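Local coordinates for protein dTDP Sugar Isomerase (Desulfovibrio desulfuricans subsp. desulfuricans str. G20, PDB 3EJK) that probably catalyses the 3,5-epimerisation that turns dTDP-4-dehydro-6-deoxy-alpha-D-glucose into dTDP-4-dehydro-beta-L-rhamnose, at residues P37-L42 with D111-L116; I55-V60 with P133-N138; L73-F78 with C139-H144; C84-L89 with Q104-R109; D91-S96 with R117-V122. All blocks are in the same frame, centred on the assembly; numbering follows the deposited sequence. Where two conformers were deposited one is given.

Contact 1 of 5, residues P37-L42 with D111-L116; sequences PVLHML and DNYRLL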
# COMPACT_ATOMS: atom_id res chain seq x y z
N PRO A 37 2.37 -14.02 0.53
CA PRO A 37 1.04 -13.82 0.00
C PRO A 37 0.78 -12.51 -0.67
O PRO A 37 1.48 -11.52 -0.47
CB PRO A 37 0.16 -13.92 1.26
CG PRO A 37 1.03 -13.40 2.35
CD PRO A 37 2.39 -13.97 2.01
N VAL A 38 -0.25 -12.57 -1.50
CA VAL A 38 -0.81 -11.39 -2.17
C VAL A 38 -1.96 -10.93 -1.29
O VAL A 38 -2.84 -11.71 -0.88
CB VAL A 38 -1.29 -11.72 -3.58
CG1 VAL A 38 -2.10 -10.59 -4.16
CG2 VAL A 38 -0.09 -12.07 -4.49
N LEU A 39 -1.93 -9.64 -0.98
CA LEU A 39 -2.91 -9.03 -0.12
C LEU A 39 -3.75 -8.01 -0.87
O LEU A 39 -3.24 -7.01 -1.36
CB LEU A 39 -2.22 -8.35 1.05
CG LEU A 39 -1.17 -9.21 1.76
CD1 LEU A 39 -0.39 -8.38 2.77
CD2 LEU A 39 -1.87 -10.40 2.41
N HIS A 40 -5.04 -8.28 -0.95
CA HIS A 40 -5.93 -7.34 -1.61
C HIS A 40 -6.22 -6.11 -0.77
O HIS A 40 -6.03 -6.09 0.44
CB HIS A 40 -7.28 -7.94 -2.02
CG HIS A 40 -7.17 -8.90 -3.16
ND1 HIS A 40 -8.21 -9.71 -3.55
CD2 HIS A 40 -6.12 -9.22 -3.95
CE1 HIS A 40 -7.83 -10.45 -4.58
NE2 HIS A 40 -6.56 -10.19 -4.83
N MSE A 41 -6.67 -5.09 -1.48
CA MSE A 41 -7.12 -3.87 -0.84
C MSE A 41 -8.40 -3.31 -1.49
O MSE A 41 -9.47 -3.25 -0.85
CB MSE A 41 -6.04 -2.79 -0.83
CG MSE A 41 -6.49 -1.64 0.02
SE MSE A 41 -5.23 -0.19 0.17
CE MSE A 41 -6.27 1.00 1.41
N LEU A 42 -8.27 -2.92 -2.75
CA LEU A 42 -9.40 -2.31 -3.44
C LEU A 42 -9.32 -2.42 -4.94
O LEU A 42 -8.25 -2.34 -5.54
CB LEU A 42 -9.45 -0.82 -3.05
CG LEU A 42 -10.72 0.02 -3.14
CD1 LEU A 42 -11.86 -0.57 -2.30
CD2 LEU A 42 -10.33 1.44 -2.68
N ASP A 111 -5.23 -12.25 11.46
CA ASP A 111 -6.64 -12.48 11.71
C ASP A 111 -7.51 -11.25 11.64
O ASP A 111 -8.73 -11.34 11.77
CB ASP A 111 -6.83 -13.13 13.08
CG ASP A 111 -6.15 -14.48 13.19
OD1 ASP A 111 -5.98 -15.14 12.14
OD2 ASP A 111 -5.82 -14.89 14.33
N ASN A 112 -6.89 -10.11 11.41
CA ASN A 112 -7.62 -8.86 11.36
C ASN A 112 -7.36 -8.03 10.13
O ASN A 112 -7.34 -6.79 10.18
CB ASN A 112 -7.29 -8.04 12.60
CG ASN A 112 -7.95 -8.61 13.85
OD1 ASN A 112 -9.16 -8.61 13.98
ND2 ASN A 112 -7.14 -9.08 14.77
N TYR A 113 -7.08 -8.73 9.04
CA TYR A 113 -6.79 -8.05 7.76
C TYR A 113 -8.10 -7.66 7.05
O TYR A 113 -8.70 -8.42 6.30
CB TYR A 113 -5.86 -8.88 6.88
CG TYR A 113 -5.39 -8.08 5.69
CD1 TYR A 113 -4.61 -6.95 5.88
CD2 TYR A 113 -5.74 -8.43 4.39
CE1 TYR A 113 -4.18 -6.20 4.82
CE2 TYR A 113 -5.32 -7.69 3.32
CZ TYR A 113 -4.53 -6.57 3.53
OH TYR A 113 -4.12 -5.79 2.48
N ARG A 114 -8.54 -6.46 7.38
CA ARG A 114 -9.79 -5.89 6.86
C ARG A 114 -9.62 -4.47 6.40
O ARG A 114 -8.59 -3.81 6.65
CB ARG A 114 -10.83 -5.91 7.96
CG ARG A 114 -11.01 -7.31 8.55
CD ARG A 114 -11.99 -7.33 9.68
NE ARG A 114 -12.34 -8.70 10.05
CZ ARG A 114 -11.91 -9.33 11.14
NH1 ARG A 114 -11.12 -8.72 12.01
NH2 ARG A 114 -12.29 -10.59 11.38
N LEU A 115 -10.67 -4.01 5.74
CA LEU A 115 -10.72 -2.64 5.22
C LEU A 115 -11.68 -1.86 6.11
O LEU A 115 -12.82 -2.26 6.33
CB LEU A 115 -11.20 -2.61 3.77
CG LEU A 115 -11.00 -1.26 3.05
CD1 LEU A 115 -9.56 -1.10 2.74
CD2 LEU A 115 -11.82 -1.19 1.75
N LEU A 116 -11.17 -0.76 6.65
CA LEU A 116 -11.92 0.13 7.55
C LEU A 116 -12.27 1.42 6.82
O LEU A 116 -11.41 2.15 6.36
CB LEU A 116 -11.08 0.47 8.78
CG LEU A 116 -11.60 1.57 9.71
CD1 LEU A 116 -12.95 1.10 10.28
CD2 LEU A 116 -10.58 1.93 10.81

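Contact 2 of 5, residues I55-V60 with P133-N138; sequences IYFSEV and PALVAN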
# COMPACT_ATOMS: atom_id res chain seq x y z
N ILE A 55 -3.55 7.32 -2.95
CA ILE A 55 -3.07 6.17 -2.18
C ILE A 55 -1.73 6.56 -1.58
O ILE A 55 -0.81 7.00 -2.29
CB ILE A 55 -2.92 4.86 -2.99
CG1 ILE A 55 -2.26 3.78 -2.10
CG2 ILE A 55 -2.09 5.06 -4.22
CD1 ILE A 55 -3.15 3.23 -0.97
N TYR A 56 -1.67 6.50 -0.25
CA TYR A 56 -0.44 6.73 0.51
C TYR A 56 -0.36 5.76 1.69
O TYR A 56 -1.32 5.08 2.03
CB TYR A 56 -0.34 8.17 1.06
CG TYR A 56 -1.27 8.49 2.21
CD1 TYR A 56 -2.56 8.94 1.97
CD2 TYR A 56 -0.86 8.35 3.54
CE1 TYR A 56 -3.42 9.24 3.03
CE2 TYR A 56 -1.71 8.63 4.59
CZ TYR A 56 -2.99 9.07 4.33
OH TYR A 56 -3.84 9.35 5.37
N PHE A 57 0.81 5.76 2.29
CA PHE A 57 1.11 4.94 3.46
C PHE A 57 1.59 5.77 4.62
O PHE A 57 2.13 6.88 4.47
CB PHE A 57 2.19 3.91 3.14
CG PHE A 57 1.98 3.22 1.86
CD1 PHE A 57 0.96 2.30 1.73
CD2 PHE A 57 2.77 3.51 0.76
CE1 PHE A 57 0.74 1.66 0.53
CE2 PHE A 57 2.56 2.86 -0.46
CZ PHE A 57 1.54 1.93 -0.57
N SER A 58 1.35 5.19 5.78
CA SER A 58 1.75 5.78 7.03
C SER A 58 2.43 4.73 7.88
O SER A 58 1.84 3.71 8.24
CB SER A 58 0.53 6.34 7.77
OG SER A 58 0.89 6.96 8.98
N GLU A 59 3.70 4.98 8.18
CA GLU A 59 4.43 4.08 9.04
C GLU A 59 4.17 4.50 10.46
O GLU A 59 4.11 5.69 10.76
CB GLU A 59 5.92 4.11 8.75
CG GLU A 59 6.70 3.29 9.71
CD GLU A 59 8.10 3.01 9.21
OE1 GLU A 59 8.97 3.89 9.31
OE2 GLU A 59 8.32 1.89 8.75
N VAL A 60 3.94 3.50 11.31
CA VAL A 60 3.75 3.73 12.73
C VAL A 60 4.69 2.81 13.47
O VAL A 60 4.57 1.59 13.40
CB VAL A 60 2.30 3.51 13.19
CG1 VAL A 60 2.13 3.95 14.65
CG2 VAL A 60 1.33 4.30 12.31
N PRO A 133 7.11 -2.36 13.61
CA PRO A 133 6.30 -1.31 13.01
C PRO A 133 5.13 -1.78 12.18
O PRO A 133 5.09 -2.91 11.69
CB PRO A 133 7.30 -0.55 12.12
CG PRO A 133 8.66 -1.11 12.44
CD PRO A 133 8.44 -2.47 13.00
N ALA A 134 4.17 -0.88 12.07
CA ALA A 134 3.01 -1.10 11.25
C ALA A 134 3.11 -0.20 10.03
O ALA A 134 3.80 0.83 10.03
CB ALA A 134 1.72 -0.80 12.03
N LEU A 135 2.47 -0.66 8.98
CA LEU A 135 2.34 0.11 7.74
C LEU A 135 0.86 0.17 7.41
O LEU A 135 0.23 -0.83 7.11
CB LEU A 135 3.08 -0.50 6.55
CG LEU A 135 3.08 0.47 5.36
CD1 LEU A 135 4.12 1.60 5.60
CD2 LEU A 135 3.34 -0.24 4.06
N VAL A 136 0.33 1.37 7.52
CA VAL A 136 -1.07 1.63 7.25
C VAL A 136 -1.16 2.17 5.83
O VAL A 136 -0.42 3.07 5.46
CB VAL A 136 -1.63 2.71 8.24
CG1 VAL A 136 -3.10 2.92 8.02
CG2 VAL A 136 -1.35 2.31 9.70
N ALA A 137 -2.05 1.58 5.05
CA ALA A 137 -2.31 2.06 3.70
C ALA A 137 -3.66 2.74 3.71
O ALA A 137 -4.60 2.30 4.37
CB ALA A 137 -2.29 0.91 2.68
N ASN A 138 -3.74 3.85 2.99
CA ASN A 138 -4.98 4.59 2.91
C ASN A 138 -5.29 4.98 1.47
O ASN A 138 -4.47 5.57 0.80
CB ASN A 138 -4.91 5.85 3.78
CG ASN A 138 -6.25 6.52 3.97
OD1 ASN A 138 -7.27 5.99 3.54
ND2 ASN A 138 -6.26 7.69 4.61
O HOH W 1 6.33 0.08 8.50

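Contact 3 of 5, residues L73-F78 with C139-H144; sequences LMTQLF and CTDIPH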
# COMPACT_ATOMS: atom_id res chain seq x y z
N LEU A 73 -14.65 16.50 4.17
CA LEU A 73 -15.35 15.81 3.08
C LEU A 73 -14.85 14.43 2.78
O LEU A 73 -15.59 13.57 2.33
CB LEU A 73 -15.19 16.56 1.77
CG LEU A 73 -15.93 17.84 1.45
CD1 LEU A 73 -15.44 18.98 2.31
CD2 LEU A 73 -15.69 18.09 -0.06
N MSE A 74 -13.55 14.26 3.00
CA MSE A 74 -12.85 13.03 2.66
C MSE A 74 -13.24 11.81 3.48
O MSE A 74 -13.47 11.91 4.69
CB MSE A 74 -11.33 13.25 2.78
CG MSE A 74 -10.50 12.13 2.24
SE MSE A 74 -8.60 12.31 2.71
CE MSE A 74 -8.23 13.99 1.87
N THR A 75 -13.30 10.68 2.79
CA THR A 75 -13.49 9.36 3.40
C THR A 75 -12.18 8.59 3.35
O THR A 75 -11.48 8.60 2.33
CB THR A 75 -14.57 8.55 2.66
OG1 THR A 75 -15.81 9.21 2.79
CG2 THR A 75 -14.69 7.12 3.20
N GLN A 76 -11.89 7.88 4.43
CA GLN A 76 -10.67 7.07 4.54
C GLN A 76 -11.01 5.60 4.33
O GLN A 76 -12.09 5.14 4.70
CB GLN A 76 -10.01 7.20 5.92
CG GLN A 76 -10.03 8.59 6.56
CD GLN A 76 -9.49 9.70 5.68
OE1 GLN A 76 -8.46 9.55 5.01
NE2 GLN A 76 -10.15 10.86 5.73
N LEU A 77 -10.07 4.91 3.69
CA LEU A 77 -10.13 3.44 3.50
C LEU A 77 -8.76 2.88 3.88
O LEU A 77 -7.81 2.89 3.10
CB LEU A 77 -10.53 3.01 2.09
CG LEU A 77 -11.97 3.31 1.68
CD1 LEU A 77 -12.18 2.94 0.21
CD2 LEU A 77 -12.94 2.58 2.56
N PHE A 78 -8.70 2.43 5.13
CA PHE A 78 -7.50 1.88 5.77
C PHE A 78 -7.35 0.39 5.59
O PHE A 78 -8.29 -0.38 5.78
CB PHE A 78 -7.54 2.08 7.30
CG PHE A 78 -7.11 3.44 7.79
CD1 PHE A 78 -7.04 4.53 6.97
CD2 PHE A 78 -6.86 3.61 9.16
CE1 PHE A 78 -6.66 5.78 7.47
CE2 PHE A 78 -6.50 4.87 9.67
CZ PHE A 78 -6.41 5.95 8.80
N CYS A 139 -6.45 4.57 1.00
CA CYS A 139 -6.90 4.94 -0.32
C CYS A 139 -8.08 5.89 -0.11
O CYS A 139 -9.18 5.47 0.28
CB CYS A 139 -7.34 3.72 -1.13
SG CYS A 139 -7.77 4.10 -2.86
N THR A 140 -7.83 7.16 -0.36
CA THR A 140 -8.81 8.20 -0.13
C THR A 140 -9.50 8.58 -1.43
O THR A 140 -8.98 8.37 -2.54
CB THR A 140 -8.17 9.41 0.51
OG1 THR A 140 -7.29 10.00 -0.43
CG2 THR A 140 -7.40 9.00 1.73
N ASP A 141 -10.67 9.15 -1.25
CA ASP A 141 -11.56 9.47 -2.38
C ASP A 141 -11.27 10.82 -2.96
O ASP A 141 -11.67 11.13 -4.07
CB ASP A 141 -13.04 9.32 -2.00
CG ASP A 141 -13.48 10.25 -0.90
OD1 ASP A 141 -12.65 10.68 -0.07
OD2 ASP A 141 -14.68 10.53 -0.85
N ILE A 142 -10.58 11.63 -2.18
CA ILE A 142 -10.08 12.91 -2.68
C ILE A 142 -8.64 13.10 -2.23
O ILE A 142 -8.24 12.62 -1.17
CB ILE A 142 -10.92 14.14 -2.25
CG1 ILE A 142 -10.97 14.29 -0.75
CG2 ILE A 142 -12.34 14.01 -2.79
CD1 ILE A 142 -11.75 15.53 -0.30
N PRO A 143 -7.85 13.80 -3.04
CA PRO A 143 -6.48 13.97 -2.62
C PRO A 143 -6.35 14.95 -1.47
O PRO A 143 -7.27 15.71 -1.16
CB PRO A 143 -5.80 14.51 -3.88
CG PRO A 143 -6.87 15.17 -4.63
CD PRO A 143 -8.14 14.46 -4.32
N HIS A 144 -5.22 14.87 -0.81
CA HIS A 144 -4.95 15.77 0.30
C HIS A 144 -4.90 17.21 -0.14
O HIS A 144 -4.26 17.56 -1.11
CB HIS A 144 -3.63 15.44 0.98
CG HIS A 144 -3.31 16.38 2.10
ND1 HIS A 144 -3.80 16.19 3.37
CD2 HIS A 144 -2.61 17.53 2.12
CE1 HIS A 144 -3.39 17.17 4.14
NE2 HIS A 144 -2.67 18.01 3.41
O HOH W 2 -16.12 11.24 1.21
O HOH W 3 -11.87 6.73 0.38

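Contact 4 of 5, residues C84-L89 with Q104-R109; sequences CIHVVL and QVTLGR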
# COMPACT_ATOMS: atom_id res chain seq x y z
N CYS A 84 0.46 -4.32 13.08
CA CYS A 84 -0.85 -4.26 13.69
C CYS A 84 -1.15 -2.95 14.33
O CYS A 84 -0.28 -2.38 14.99
CB CYS A 84 -1.02 -5.45 14.63
SG CYS A 84 -2.61 -5.65 15.41
N ILE A 85 -2.35 -2.44 14.13
CA ILE A 85 -2.75 -1.20 14.80
C ILE A 85 -4.09 -1.31 15.46
O ILE A 85 -4.92 -2.17 15.15
CB ILE A 85 -2.81 0.06 13.86
CG1 ILE A 85 -4.03 -0.04 12.93
CG2 ILE A 85 -1.46 0.32 13.13
CD1 ILE A 85 -4.23 1.14 12.01
N HIS A 86 -4.24 -0.41 16.41
CA HIS A 86 -5.49 -0.18 17.12
C HIS A 86 -5.99 1.17 16.65
O HIS A 86 -5.28 2.18 16.76
CB HIS A 86 -5.31 -0.21 18.64
CG HIS A 86 -5.27 -1.59 19.20
ND1 HIS A 86 -5.58 -1.88 20.51
CD2 HIS A 86 -5.06 -2.79 18.59
CE1 HIS A 86 -5.49 -3.18 20.71
NE2 HIS A 86 -5.19 -3.76 19.55
N VAL A 87 -7.17 1.16 16.06
CA VAL A 87 -7.81 2.39 15.60
C VAL A 87 -8.97 2.73 16.52
O VAL A 87 -9.70 1.86 16.98
CB VAL A 87 -8.40 2.26 14.17
CG1 VAL A 87 -8.96 3.63 13.71
CG2 VAL A 87 -7.37 1.73 13.18
N VAL A 88 -9.10 4.02 16.83
CA VAL A 88 -10.25 4.49 17.57
C VAL A 88 -10.93 5.60 16.79
O VAL A 88 -10.28 6.52 16.28
CB VAL A 88 -9.90 5.02 18.97
CG1 VAL A 88 -11.15 5.65 19.60
CG2 VAL A 88 -9.33 3.91 19.86
N LEU A 89 -12.24 5.48 16.69
CA LEU A 89 -13.08 6.45 15.99
C LEU A 89 -13.99 7.11 17.01
O LEU A 89 -14.45 6.47 17.93
CB LEU A 89 -13.95 5.77 14.92
CG LEU A 89 -13.25 4.90 13.86
CD1 LEU A 89 -14.26 4.52 12.78
CD2 LEU A 89 -12.11 5.65 13.27
N GLN A 104 -13.91 1.08 18.29
CA GLN A 104 -12.53 0.60 18.42
C GLN A 104 -12.34 -0.62 17.53
O GLN A 104 -13.13 -1.55 17.54
CB GLN A 104 -12.18 0.31 19.87
CG GLN A 104 -12.45 1.53 20.82
CD GLN A 104 -11.90 1.35 22.24
OE1 GLN A 104 -10.73 1.01 22.43
NE2 GLN A 104 -12.73 1.61 23.23
N VAL A 105 -11.30 -0.57 16.73
CA VAL A 105 -11.00 -1.65 15.81
C VAL A 105 -9.52 -1.97 15.79
O VAL A 105 -8.67 -1.11 16.01
CB VAL A 105 -11.53 -1.33 14.38
CG1 VAL A 105 -10.89 -2.24 13.36
CG2 VAL A 105 -13.07 -1.42 14.35
N THR A 106 -9.25 -3.23 15.55
CA THR A 106 -7.91 -3.79 15.43
C THR A 106 -7.72 -4.15 13.97
O THR A 106 -8.59 -4.82 13.37
CB THR A 106 -7.74 -5.06 16.30
OG1 THR A 106 -7.75 -4.68 17.68
CG2 THR A 106 -6.42 -5.78 15.99
N LEU A 107 -6.62 -3.68 13.39
CA LEU A 107 -6.29 -3.95 11.99
C LEU A 107 -4.90 -4.54 11.85
O LEU A 107 -3.92 -4.02 12.40
CB LEU A 107 -6.39 -2.69 11.12
CG LEU A 107 -7.77 -2.06 10.94
CD1 LEU A 107 -7.66 -0.81 10.07
CD2 LEU A 107 -8.77 -3.05 10.32
N GLY A 108 -4.85 -5.63 11.09
CA GLY A 108 -3.60 -6.35 10.84
C GLY A 108 -3.72 -7.86 10.75
O GLY A 108 -4.66 -8.47 11.24
N ARG A 109 -2.72 -8.41 10.08
CA ARG A 109 -2.58 -9.84 9.87
C ARG A 109 -2.16 -10.55 11.14
O ARG A 109 -1.49 -9.97 11.97
CB ARG A 109 -1.55 -10.12 8.76
CG ARG A 109 -2.02 -9.67 7.41
CD ARG A 109 -1.12 -10.26 6.34
NE ARG A 109 0.07 -9.47 6.19
CZ ARG A 109 1.24 -9.91 5.78
NH1 ARG A 109 1.44 -11.19 5.51
NH2 ARG A 109 2.23 -9.06 5.66

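Contact 5 of 5, residues D91-S96 with R117-V122; sequences DGREKS and RIPPQV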
# COMPACT_ATOMS: atom_id res chain seq x y z
N ASP A 91 -17.25 9.86 17.12
CA ASP A 91 -18.31 10.58 16.38
C ASP A 91 -18.65 11.92 17.02
O ASP A 91 -19.45 12.01 17.94
CB ASP A 91 -19.55 9.71 16.28
CG ASP A 91 -20.53 10.21 15.25
OD1 ASP A 91 -20.39 11.37 14.80
OD2 ASP A 91 -21.44 9.43 14.90
N GLY A 92 -18.03 12.96 16.47
CA GLY A 92 -18.23 14.33 16.93
C GLY A 92 -19.34 15.03 16.17
O GLY A 92 -19.60 16.22 16.37
N ARG A 93 -20.02 14.29 15.31
CA ARG A 93 -21.12 14.85 14.49
C ARG A 93 -22.35 15.09 15.34
O ARG A 93 -22.99 14.16 15.84
CB ARG A 93 -21.42 13.95 13.30
CG ARG A 93 -20.25 13.79 12.38
CD ARG A 93 -20.46 12.70 11.35
NE ARG A 93 -20.65 11.40 11.99
CZ ARG A 93 -20.77 10.27 11.33
NH1 ARG A 93 -20.68 10.30 10.03
NH2 ARG A 93 -20.94 9.10 11.94
N GLU A 94 -22.69 16.36 15.48
CA GLU A 94 -23.80 16.75 16.35
C GLU A 94 -25.12 16.12 15.96
O GLU A 94 -25.94 15.78 16.81
CB GLU A 94 -23.97 18.28 16.38
CG GLU A 94 -25.10 18.75 17.28
N LYS A 95 -25.31 15.95 14.66
CA LYS A 95 -26.61 15.46 14.15
C LYS A 95 -26.63 13.98 13.80
O LYS A 95 -27.59 13.48 13.21
CB LYS A 95 -27.07 16.30 12.97
CG LYS A 95 -27.46 17.72 13.39
CD LYS A 95 -27.63 18.61 12.17
N SER A 96 -25.57 13.30 14.21
CA SER A 96 -25.41 11.85 13.98
C SER A 96 -26.21 11.00 14.98
O SER A 96 -26.26 11.29 16.16
CB SER A 96 -23.94 11.42 14.07
OG SER A 96 -23.83 10.01 13.99
N ARG A 117 -13.57 1.67 6.71
CA ARG A 117 -14.09 2.89 6.11
C ARG A 117 -14.34 3.90 7.21
O ARG A 117 -15.04 3.61 8.18
CB ARG A 117 -15.40 2.59 5.36
CG ARG A 117 -16.04 3.81 4.76
CD ARG A 117 -17.43 3.50 4.22
NE ARG A 117 -17.92 4.65 3.48
CZ ARG A 117 -18.80 5.54 3.94
NH1 ARG A 117 -19.34 5.39 5.14
NH2 ARG A 117 -19.16 6.56 3.17
N ILE A 118 -13.74 5.08 7.08
CA ILE A 118 -13.93 6.15 8.07
C ILE A 118 -14.65 7.30 7.37
O ILE A 118 -14.08 7.93 6.48
CB ILE A 118 -12.61 6.66 8.67
CG1 ILE A 118 -11.84 5.51 9.32
CG2 ILE A 118 -12.88 7.80 9.74
CD1 ILE A 118 -10.44 5.91 9.79
N PRO A 119 -15.90 7.58 7.75
CA PRO A 119 -16.55 8.63 6.96
C PRO A 119 -16.11 10.04 7.34
O PRO A 119 -15.41 10.23 8.33
CB PRO A 119 -18.05 8.41 7.24
CG PRO A 119 -18.13 7.57 8.45
CD PRO A 119 -16.80 6.97 8.75
N PRO A 120 -16.46 11.03 6.51
CA PRO A 120 -16.06 12.36 6.94
C PRO A 120 -16.66 12.84 8.24
O PRO A 120 -17.71 12.36 8.70
CB PRO A 120 -16.51 13.28 5.79
CG PRO A 120 -17.41 12.51 4.95
CD PRO A 120 -17.25 11.04 5.27
N GLN A 121 -15.90 13.73 8.83
CA GLN A 121 -16.23 14.45 10.04
C GLN A 121 -16.27 13.56 11.28
O GLN A 121 -16.84 13.90 12.31
CB GLN A 121 -17.50 15.28 9.83
CG GLN A 121 -17.26 16.39 8.80
CD GLN A 121 -18.48 17.24 8.49
OE1 GLN A 121 -19.46 17.24 9.23
NE2 GLN A 121 -18.41 18.00 7.40
N VAL A 122 -15.62 12.42 11.14
CA VAL A 122 -15.43 11.50 12.25
C VAL A 122 -13.95 11.57 12.62
O VAL A 122 -13.08 11.42 11.75
CB VAL A 122 -15.79 10.04 11.90
CG1 VAL A 122 -15.32 9.08 13.01
CG2 VAL A 122 -17.28 9.89 11.68
O HOH W 4 -20.23 12.40 7.77

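Contact 1 of 5, residues P37-L42 with D111-L116
Tyr-113 reaches across to the backbone of His-40, its OH donating a hydrogen bond to His-40 O at 2.8 Å, the only hydrogen bond between residues 37-42 and 111-116. The acceptor lies near the ring plane, at its edge, while the hydroxyl stands 34° out of the carbonyl plane. CG of Tyr-113 is anti to the backbone N (chi1 -170°), and a long phenol suits a separation of 8.8 Å between the CA atoms of Leu-39 and Tyr-113. The two strands run nearly the same way yet are not paired with each other; each pairs antiparallel with strand 24-31 in a sheet of this cupin-clan protein. The remaining contacts are apolar. Leu-39 CB sits 3.8 Å from Tyr-113 CZ. The extended selenomethionine Met-41 crosses Leu-115 at about a right angle, CE to CD1 4.1 Å, and the other branch of that leucine, CD2, meets Leu-42 CD1 at 4.1 Å. Phe-57 of the second subunit packs against Tyr-113, and Ile-55 of that subunit against Leu-42.

Contact 2 of 5, residues I55-V60 with P133-N138
Tyr-56 and Asn-138 form a hydrogen-bonded antiparallel pair and lie side by side, pointing the same way. From CB, the tyrosine places CG between its backbone N and carbonyl carbon (chi1 72°). CD1 then passes 4.0 Å from Asn-138 O. CE1 and CZ each lie 3.8 Å from Asn-138 CB, which sits over one ring face toward the rim in a CH-pi contact. At the tip, OH accepts from Asn-138 ND2 at 3.0 Å, a nearly straight bond (164°) close to the amide plane. An asparagine fits here because its amide has further work: ND2 also donates to Gln-76 OE1, and OD1 accepts from Leu-77 N. Six backbone hydrogen bonds zip the strands together through the pairs at Tyr-56, Ser-58 and Val-60. On the other face Ala-137 is small enough to let its CB meet the Phe-57 ring edge, 3.7 Å from CD1, and Leu-135 CD1 touches Phe-57 CB. Glu-59 there forms a salt bridge with Arg-109 of the second subunit. The hydroxyls of Tyr-56 and Ser-58, the latter also hydrogen-bonded to Lys-66 NZ, both bind a citrate, probably from crystallisation, consistent with a polar pocket within the beta fold of the cupin clan.

Contact 3 of 5, residues L73-F78 with C139-H144
Met-74, a selenomethionine, lies across Thr-140, Asp-141 and Ile-142 at oblique angles. Its CB meets Ile-142 CG1 at 3.7 Å, while SE rests 3.7 Å from Thr-140 CG2. The bend at chi3 (-60°) turns CE over the backbone, where it comes within 3.3 Å of Ile-142 O; a long, flexible, unbranched chain can follow such a curved course. Thr-75 and Asp-141 instead cross at about a right angle. Thr-75 N donates to Asp-141 OD1 at 2.9 Å in a nearly straight bond (168°), meeting the oxygen from 37° above the carboxylate plane. The other oxygen, OD2, takes a bond from a water that also donates to Leu-73 O and accepts from Thr-75 OG1. Strands 76-82 and 134-140 are antiparallel neighbours in the sheet, and Cys-139 N to Leu-77 O, 3.0 Å, is the one direct backbone bond between the two segments; two residues further on, the aspartate side chain takes over the link to the main chain. Gln-76 and Thr-140 point the same way, with OE1 3.5 Å from CG2, and Asn-138 ND2 donates to that OE1. Thr-140 OG1, on its other branch, donates to Ile-142 O at 2.9 Å, tying down the chain as it leaves the strand.

Contact 4 of 5, residues C84-L89 with Q104-R109
Cys-84 lies across from Leu-107 and Gly-108: its CA is 3.3 Å from Leu-107 O, and its SG lies 3.9 Å from Thr-106 CG2. The same SG is covalently linked to the sulfur of an unidentified ligand. Gly-108 has phi 144°, a backbone conformation readily available to glycine alone, and its CA comes within 4.5 Å of Cys-84 CA. At Ile-85 the backbone closes a hydrogen-bonded pair, Ile-85 N to Leu-107 O 2.8 Å, with a return bond from Leu-107 N to Ile-85 O. Ile-85 CG1 lies alongside Leu-107 CB at 4.0 Å. His-86 returns to the cysteine's face; its ring runs beside Thr-106, with NE2 3.3 Å from OG1. Val-87 pairs with Val-105 through two bonds, the shorter from Val-87 N to Val-105 O at 2.7 Å. Its CG2, beside the backbone N, reaches diagonally to Leu-107 CD1 at 4.0 Å. Val-88 CG2 then touches Gln-104 CG, the aliphatic part of an exposed side chain whose amide suits the surface. The chemistry divides this beta hairpin: Ile-85, Val-87, Val-105 and Leu-107 form an aliphatic face, met by Val-80, Phe-78 and Phe-126, while the face of Cys-84, His-86, Thr-106 and Gln-104 is more polar, although Val-88 belongs to it. Four backbone hydrogen bonds, at Ile-85/Leu-107 and Val-87/Val-105, hold the strands together.

Contact 5 of 5, residues D91-S96 with R117-V122
Val-122 presses CG2 over the centre of the Arg-93 guanidinium, 3.5 Å from CZ, and this belongs to the tight part of the contact: a compact methyl suits the flat face of the cation. Close by, Gln-121 O comes to 3.4 Å from Arg-93 CG. Asp-91 fixes the rotation of the guanidinium at its edge. Arg-93 grips the carboxylate side-on, NE to OD1 2.8 Å in a salt bridge and NH2 to OD2 3.0 Å. Arg-93 N also donates to OD1, from the opposite face of the carboxylate plane to NE. The bend at chi3 (-61°) places NE for this grip, and NH2 donates further to Glu-21 O. Toward solvent the fit is looser. No direct hydrogen bond joins the segments; a water accepts from Arg-93 NH1 and donates to Pro-120 O at 2.7 Å, and the Gln-121 side chain is exposed. An Asx turn running into a type I turn (Arg-93 to Ser-96) meets a type II turn (Pro-119 to Val-122), with Pro-120 in its second position.

How the contacts relate
From the N terminus, strands 38-43, 54-60 and 76-82 open contacts 1, 2 and 3 before strand 84-90 begins contact 4. Contact 5 opens at 91-96, in the loop between strands 84-90 and 102-108. The hairpin of contact 4 closes first, at 104-109, nested inside contacts 1 to 3. Contact 1 closes at 111-116, and contact 5 at 117-122, where strand 114-118 ends and runs into a turn, joining the hairpin loop to it. Contact 5 crosses contacts 1 and 4 but nests inside 2 and 3. Strand 134-140 closes contacts 2 and 3, which cross each other and contact 1. These three tie together the larger sheet and reach the second subunit; contact 4 builds the smaller sheet.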